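Local coordinates for protein SidF, inhibitor of growth family, member 3 (Legionella pneumophila subsp. pneumophila, PDB 4FYE) that acts as a phosphoinositide phosphatase, probably removing the 3-phosphate from phosphatidylinositol 3,4,5-trisphosphate, at residues 116-127 and 140-148. The protein carries 1 engineered substitution. Residues are numbered along the deposited sequence; the frame is centred on the assembly and turned at random.
Sequences ISETIPSDKAKA and DFLEQLAKV
The carbonyl oxygen of Ile116, a residue whose side chain faces Val148 of the second helix, accepts two backbone N-H groups. Ile120 N lies 3.0 Å from Ile116 O and Thr119 N 3.3 Å from it, a pair of bonds that closes the last turn of helix 98-119 just as the chain leaves helical geometry at Ile120. There the Ile120 side chain turns to helix 136-163: its CG1 sits 3.7 Å from Val148 CG2, the two side chains crossing at about a right angle. It also packs against Gln144, which runs past it in the opposite direction. Bent at chi2 (-46°), the Gln144 side chain carries OE1 to 3.4 Å from Ile120 CD1, with NE2 beside Lys124 CD.

Further along, the chain returns over the helix. Lys124 O meets the CA-H of Phe141, with 3.3 Å between Lys124 O and Phe141 CA. With CG anti to the backbone N (chi1 167°), the Phe141 ring lies against 125-127: Ala127 CB stands 3.4 Å from the ring centroid, only 5° off the normal, a CH-pi contact, while Ala125 O reaches the ring edge at CD1. Backbone bonds of Ala125 to Val71 and of Ala127 to Pro69 hold this strip, and Val71 also touches Phe141.

Lys124 NZ forms a salt bridge with Asp140 OD2 at 3.4 Å, a weak hydrogen bond. Apolar and C-H contacts therefore probably do most of the work of packing this connection between two helices onto the second one, with the charged pair adding a modest attraction toward its more exposed side.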
ATOM      1  N   ILE A 116      -2.585  20.810 -30.015  1.00 57.02           N
ATOM      2  CA  ILE A 116      -3.587  20.305 -29.125  1.00 56.75           C
ATOM      3  C   ILE A 116      -4.356  21.464 -28.526  1.00 58.43           C
ATOM      4  O   ILE A 116      -5.574  21.387 -28.395  1.00 56.38           O
ATOM      5  CB  ILE A 116      -2.950  19.439 -28.049  1.00 50.16           C
ATOM      6  CG1 ILE A 116      -2.835  18.022 -28.590  1.00 47.10           C
ATOM      7  CG2 ILE A 116      -3.763  19.473 -26.774  1.00 46.01           C
ATOM      8  CD1 ILE A 116      -1.797  17.201 -27.821  1.00 48.47           C
ATOM      9  N   SER A 117      -3.618  22.521 -28.186  1.00 62.16           N
ATOM     10  CA  SER A 117      -4.201  23.778 -27.752  1.00 68.07           C
ATOM     11  C   SER A 117      -5.081  24.468 -28.823  1.00 69.09           C
ATOM     12  O   SER A 117      -5.995  25.177 -28.452  1.00 73.69           O
ATOM     13  CB  SER A 117      -3.125  24.725 -27.214  1.00 68.78           C
ATOM     14  OG  SER A 117      -2.983  25.843 -28.065  1.00 75.99           O
ATOM     15  N   GLU A 118      -4.825  24.259 -30.121  1.00 66.75           N
ATOM     16  CA  GLU A 118      -5.681  24.830 -31.147  1.00 63.18           C
ATOM     17  C   GLU A 118      -6.880  23.952 -31.472  1.00 64.07           C
ATOM     18  O   GLU A 118      -7.825  24.446 -32.068  1.00 64.52           O
ATOM     19  CB  GLU A 118      -4.926  25.139 -32.435  1.00 67.59           C
ATOM     20  CG  GLU A 118      -3.784  26.147 -32.297  1.00 77.59           C
ATOM     21  CD  GLU A 118      -2.729  26.056 -33.436  1.00 91.13           C
ATOM     22  OE1 GLU A 118      -2.913  25.262 -34.416  1.00 89.33           O
ATOM     23  OE2 GLU A 118      -1.699  26.787 -33.349  1.00 89.48           O
ATOM     24  N   THR A 119      -6.893  22.678 -31.071  1.00 61.56           N
ATOM     25  CA  THR A 119      -7.988  21.748 -31.494  1.00 62.16           C
ATOM     26  C   THR A 119      -8.918  21.295 -30.377  1.00 62.09           C
ATOM     27  O   THR A 119     -10.050  20.832 -30.637  1.00 62.30           O
ATOM     28  CB  THR A 119      -7.454  20.452 -32.146  1.00 67.40           C
ATOM     29  OG1 THR A 119      -6.735  20.800 -33.328  1.00 77.27           O
ATOM     30  CG2 THR A 119      -8.605  19.508 -32.569  1.00 67.39           C
ATOM     31  N   ILE A 120      -8.432  21.378 -29.145  1.00 56.94           N
ATOM     32  CA  ILE A 120      -9.235  20.991 -28.007  1.00 56.09           C
ATOM     33  C   ILE A 120      -9.707  22.264 -27.304  1.00 54.66           C
ATOM     34  O   ILE A 120      -8.879  22.990 -26.718  1.00 53.30           O
ATOM     35  CB  ILE A 120      -8.464  20.083 -27.023  1.00 56.17           C
ATOM     36  CG1 ILE A 120      -7.726  18.932 -27.755  1.00 53.26           C
ATOM     37  CG2 ILE A 120      -9.415  19.508 -25.989  1.00 50.32           C
ATOM     38  CD1 ILE A 120      -8.581  18.149 -28.750  1.00 52.60           C
ATOM     39  N   PRO A 121     -11.030  22.548 -27.372  1.00 54.80           N
ATOM     40  CA  PRO A 121     -11.535  23.713 -26.589  1.00 56.34           C
ATOM     41  C   PRO A 121     -11.454  23.430 -25.119  1.00 51.83           C
ATOM     42  O   PRO A 121     -11.744  22.319 -24.702  1.00 53.25           O
ATOM     43  CB  PRO A 121     -12.994  23.892 -27.055  1.00 52.92           C
ATOM     44  CG  PRO A 121     -13.353  22.596 -27.774  1.00 58.34           C
ATOM     45  CD  PRO A 121     -12.053  22.030 -28.317  1.00 55.78           C
ATOM     46  N   SER A 122     -11.017  24.435 -24.370  1.00 57.38           N
ATOM     47  CA  SER A 122     -10.741  24.374 -22.957  1.00 58.76           C
ATOM     48  C   SER A 122     -11.856  23.803 -22.111  1.00 59.60           C
ATOM     49  O   SER A 122     -11.605  23.027 -21.196  1.00 63.72           O
ATOM     50  CB  SER A 122     -10.419  25.768 -22.471  1.00 66.33           C
ATOM     51  OG  SER A 122      -9.023  25.916 -22.553  1.00 78.37           O
ATOM     52  N   ASP A 123     -13.075  24.150 -22.463  1.00 62.00           N
ATOM     53  CA  ASP A 123     -14.209  23.792 -21.658  1.00 71.69           C
ATOM     54  C   ASP A 123     -14.772  22.437 -22.022  1.00 73.36           C
ATOM     55  O   ASP A 123     -15.556  21.893 -21.251  1.00 88.17           O
ATOM     56  CB  ASP A 123     -15.285  24.880 -21.706  1.00 84.68           C
ATOM     57  CG  ASP A 123     -15.055  25.965 -20.637  1.00100.33           C
ATOM     58  OD1 ASP A 123     -14.558  25.636 -19.520  1.00107.43           O
ATOM     59  OD2 ASP A 123     -15.354  27.144 -20.916  1.00102.02           O
ATOM     60  N   LYS A 124     -14.366  21.847 -23.145  1.00 54.70           N
ATOM     61  CA  LYS A 124     -14.721  20.461 -23.305  1.00 47.75           C
ATOM     62  C   LYS A 124     -13.577  19.578 -22.804  1.00 49.34           C
ATOM     63  O   LYS A 124     -13.686  18.366 -22.786  1.00 50.71           O
ATOM     64  CB  LYS A 124     -15.100  20.108 -24.714  1.00 50.06           C
ATOM     65  CG  LYS A 124     -16.252  20.891 -25.355  1.00 54.00           C
ATOM     66  CD  LYS A 124     -16.363  20.387 -26.803  1.00 60.16           C
ATOM     67  CE  LYS A 124     -17.371  21.138 -27.672  1.00 67.46           C
ATOM     68  NZ  LYS A 124     -18.729  21.059 -27.065  1.00 73.78           N
ATOM     69  N   ALA A 125     -12.477  20.172 -22.372  1.00 52.22           N
ATOM     70  CA  ALA A 125     -11.300  19.383 -22.007  1.00 48.03           C
ATOM     71  C   ALA A 125     -11.419  18.785 -20.631  1.00 44.73           C
ATOM     72  O   ALA A 125     -10.639  17.946 -20.269  1.00 47.65           O
ATOM     73  CB  ALA A 125     -10.055  20.257 -22.070  1.00 50.28           C
ATOM     74  N   LYS A 126     -12.369  19.227 -19.834  1.00 48.76           N
ATOM     75  CA  LYS A 126     -12.350  18.839 -18.409  1.00 48.73           C
ATOM     76  C   LYS A 126     -13.430  17.832 -18.135  1.00 43.68           C
ATOM     77  O   LYS A 126     -14.515  17.924 -18.685  1.00 44.93           O
ATOM     78  CB  LYS A 126     -12.485  20.044 -17.450  1.00 50.41           C
ATOM     79  CG  LYS A 126     -11.463  21.161 -17.684  1.00 61.03           C
ATOM     80  CD  LYS A 126     -11.505  22.190 -16.538  1.00 69.24           C
ATOM     81  CE  LYS A 126     -11.633  23.609 -17.085  1.00 78.68           C
ATOM     82  NZ  LYS A 126     -12.169  24.625 -16.117  1.00 82.31           N
ATOM     83  N   ALA A 127     -13.135  16.863 -17.282  1.00 39.03           N
ATOM     84  CA  ALA A 127     -14.141  15.882 -16.923  1.00 39.82           C
ATOM     85  C   ALA A 127     -14.747  16.322 -15.620  1.00 39.64           C
ATOM     86  O   ALA A 127     -14.169  17.132 -14.924  1.00 40.77           O
ATOM     87  CB  ALA A 127     -13.520  14.505 -16.764  1.00 37.09           C
ATOM     88  N   ASP A 140     -18.433  14.857 -24.218  1.00 44.17           N
ATOM     89  CA  ASP A 140     -17.496  15.763 -24.869  1.00 43.96           C
ATOM     90  C   ASP A 140     -16.053  15.579 -24.408  1.00 45.61           C
ATOM     91  O   ASP A 140     -15.121  15.496 -25.242  1.00 47.57           O
ATOM     92  CB  ASP A 140     -17.955  17.192 -24.658  1.00 48.21           C
ATOM     93  CG  ASP A 140     -19.168  17.523 -25.501  1.00 58.31           C
ATOM     94  OD1 ASP A 140     -19.411  16.774 -26.491  1.00 60.92           O
ATOM     95  OD2 ASP A 140     -19.873  18.519 -25.184  1.00 63.59           O
ATOM     96  N   PHE A 141     -15.872  15.493 -23.085  1.00 41.65           N
ATOM     97  CA  PHE A 141     -14.587  15.159 -22.546  1.00 42.39           C
ATOM     98  C   PHE A 141     -14.072  13.897 -23.194  1.00 44.59           C
ATOM     99  O   PHE A 141     -12.924  13.926 -23.679  1.00 43.72           O
ATOM    100  CB  PHE A 141     -14.638  14.991 -21.039  1.00 39.47           C
ATOM    101  CG  PHE A 141     -13.418  14.351 -20.450  1.00 33.58           C
ATOM    102  CD1 PHE A 141     -12.338  15.121 -20.076  1.00 36.14           C
ATOM    103  CD2 PHE A 141     -13.379  13.007 -20.202  1.00 35.62           C
ATOM    104  CE1 PHE A 141     -11.219  14.548 -19.463  1.00 35.43           C
ATOM    105  CE2 PHE A 141     -12.258  12.407 -19.608  1.00 35.44           C
ATOM    106  CZ  PHE A 141     -11.182  13.170 -19.241  1.00 35.48           C
ATOM    107  N   LEU A 142     -14.886  12.811 -23.218  1.00 44.73           N
ATOM    108  CA  LEU A 142     -14.456  11.550 -23.907  1.00 42.80           C
ATOM    109  C   LEU A 142     -14.068  11.774 -25.347  1.00 44.59           C
ATOM    110  O   LEU A 142     -13.048  11.199 -25.803  1.00 45.26           O
ATOM    111  CB  LEU A 142     -15.464  10.400 -23.834  1.00 38.34           C
ATOM    112  CG  LEU A 142     -15.456   9.934 -22.388  1.00 40.16           C
ATOM    113  CD1 LEU A 142     -16.734   9.213 -21.962  1.00 39.98           C
ATOM    114  CD2 LEU A 142     -14.275   9.062 -22.165  1.00 38.08           C
ATOM    115  N   GLU A 143     -14.808  12.646 -26.061  1.00 41.92           N
ATOM    116  CA  GLU A 143     -14.459  12.831 -27.456  1.00 47.13           C
ATOM    117  C   GLU A 143     -13.152  13.530 -27.570  1.00 46.85           C
ATOM    118  O   GLU A 143     -12.446  13.297 -28.505  1.00 52.80           O
ATOM    119  CB  GLU A 143     -15.460  13.656 -28.247  1.00 53.17           C
ATOM    120  CG  GLU A 143     -16.689  12.873 -28.624  1.00 66.76           C
ATOM    121  CD  GLU A 143     -17.743  13.711 -29.341  1.00 80.66           C
ATOM    122  OE1 GLU A 143     -17.361  14.563 -30.195  1.00 86.23           O
ATOM    123  OE2 GLU A 143     -18.951  13.499 -29.042  1.00 84.75           O
ATOM    124  N   GLN A 144     -12.861  14.441 -26.648  1.00 44.69           N
ATOM    125  CA  GLN A 144     -11.663  15.213 -26.781  1.00 45.78           C
ATOM    126  C   GLN A 144     -10.510  14.268 -26.477  1.00 47.67           C
ATOM    127  O   GLN A 144      -9.522  14.168 -27.207  1.00 50.42           O
ATOM    128  CB  GLN A 144     -11.691  16.411 -25.827  1.00 44.19           C
ATOM    129  CG  GLN A 144     -12.795  17.415 -26.098  1.00 48.73           C
ATOM    130  CD  GLN A 144     -12.945  17.806 -27.548  1.00 52.48           C
ATOM    131  OE1 GLN A 144     -11.978  18.242 -28.240  1.00 55.16           O
ATOM    132  NE2 GLN A 144     -14.156  17.629 -28.040  1.00 50.50           N
ATOM    133  N   LEU A 145     -10.714  13.490 -25.437  1.00 40.87           N
ATOM    134  CA  LEU A 145      -9.765  12.547 -25.046  1.00 40.93           C
ATOM    135  C   LEU A 145      -9.387  11.596 -26.155  1.00 43.63           C
ATOM    136  O   LEU A 145      -8.212  11.351 -26.279  1.00 44.19           O
ATOM    137  CB  LEU A 145     -10.256  11.816 -23.808  1.00 41.68           C
ATOM    138  CG  LEU A 145      -9.300  10.929 -23.039  1.00 44.14           C
ATOM    139  CD1 LEU A 145      -9.617  10.839 -21.553  1.00 42.26           C
ATOM    140  CD2 LEU A 145      -9.422   9.565 -23.703  1.00 45.55           C
ATOM    141  N   ALA A 146     -10.336  11.055 -26.931  1.00 41.57           N
ATOM    142  CA  ALA A 146      -9.967  10.125 -28.015  1.00 43.51           C
ATOM    143  C   ALA A 146      -9.149  10.890 -29.097  1.00 48.98           C
ATOM    144  O   ALA A 146      -8.164  10.387 -29.641  1.00 52.93           O
ATOM    145  CB  ALA A 146     -11.213   9.483 -28.658  1.00 37.86           C
ATOM    146  N   LYS A 147      -9.573  12.095 -29.401  1.00 44.95           N
ATOM    147  CA  LYS A 147      -8.805  12.956 -30.254  1.00 49.28           C
ATOM    148  C   LYS A 147      -7.340  13.028 -29.791  1.00 48.02           C
ATOM    149  O   LYS A 147      -6.420  12.809 -30.530  1.00 50.60           O
ATOM    150  CB  LYS A 147      -9.410  14.365 -30.195  1.00 46.61           C
ATOM    151  CG  LYS A 147     -10.100  14.915 -31.459  1.00 54.38           C
ATOM    152  CD  LYS A 147     -11.583  14.618 -31.534  1.00 57.70           C
ATOM    153  CE  LYS A 147     -12.419  15.899 -31.690  1.00 62.61           C
ATOM    154  NZ  LYS A 147     -12.626  16.543 -33.040  1.00 68.82           N
ATOM    155  N   VAL A 148      -7.138  13.395 -28.545  1.00 46.52           N
ATOM    156  CA  VAL A 148      -5.820  13.608 -28.008  1.00 46.77           C
ATOM    157  C   VAL A 148      -4.977  12.331 -27.968  1.00 49.93           C
ATOM    158  O   VAL A 148      -3.767  12.386 -28.222  1.00 53.15           O
ATOM    159  CB  VAL A 148      -5.960  14.238 -26.599  1.00 43.65           C
ATOM    160  CG1 VAL A 148      -4.728  14.044 -25.764  1.00 40.24           C
ATOM    161  CG2 VAL A 148      -6.233  15.726 -26.763  1.00 42.17           C
TER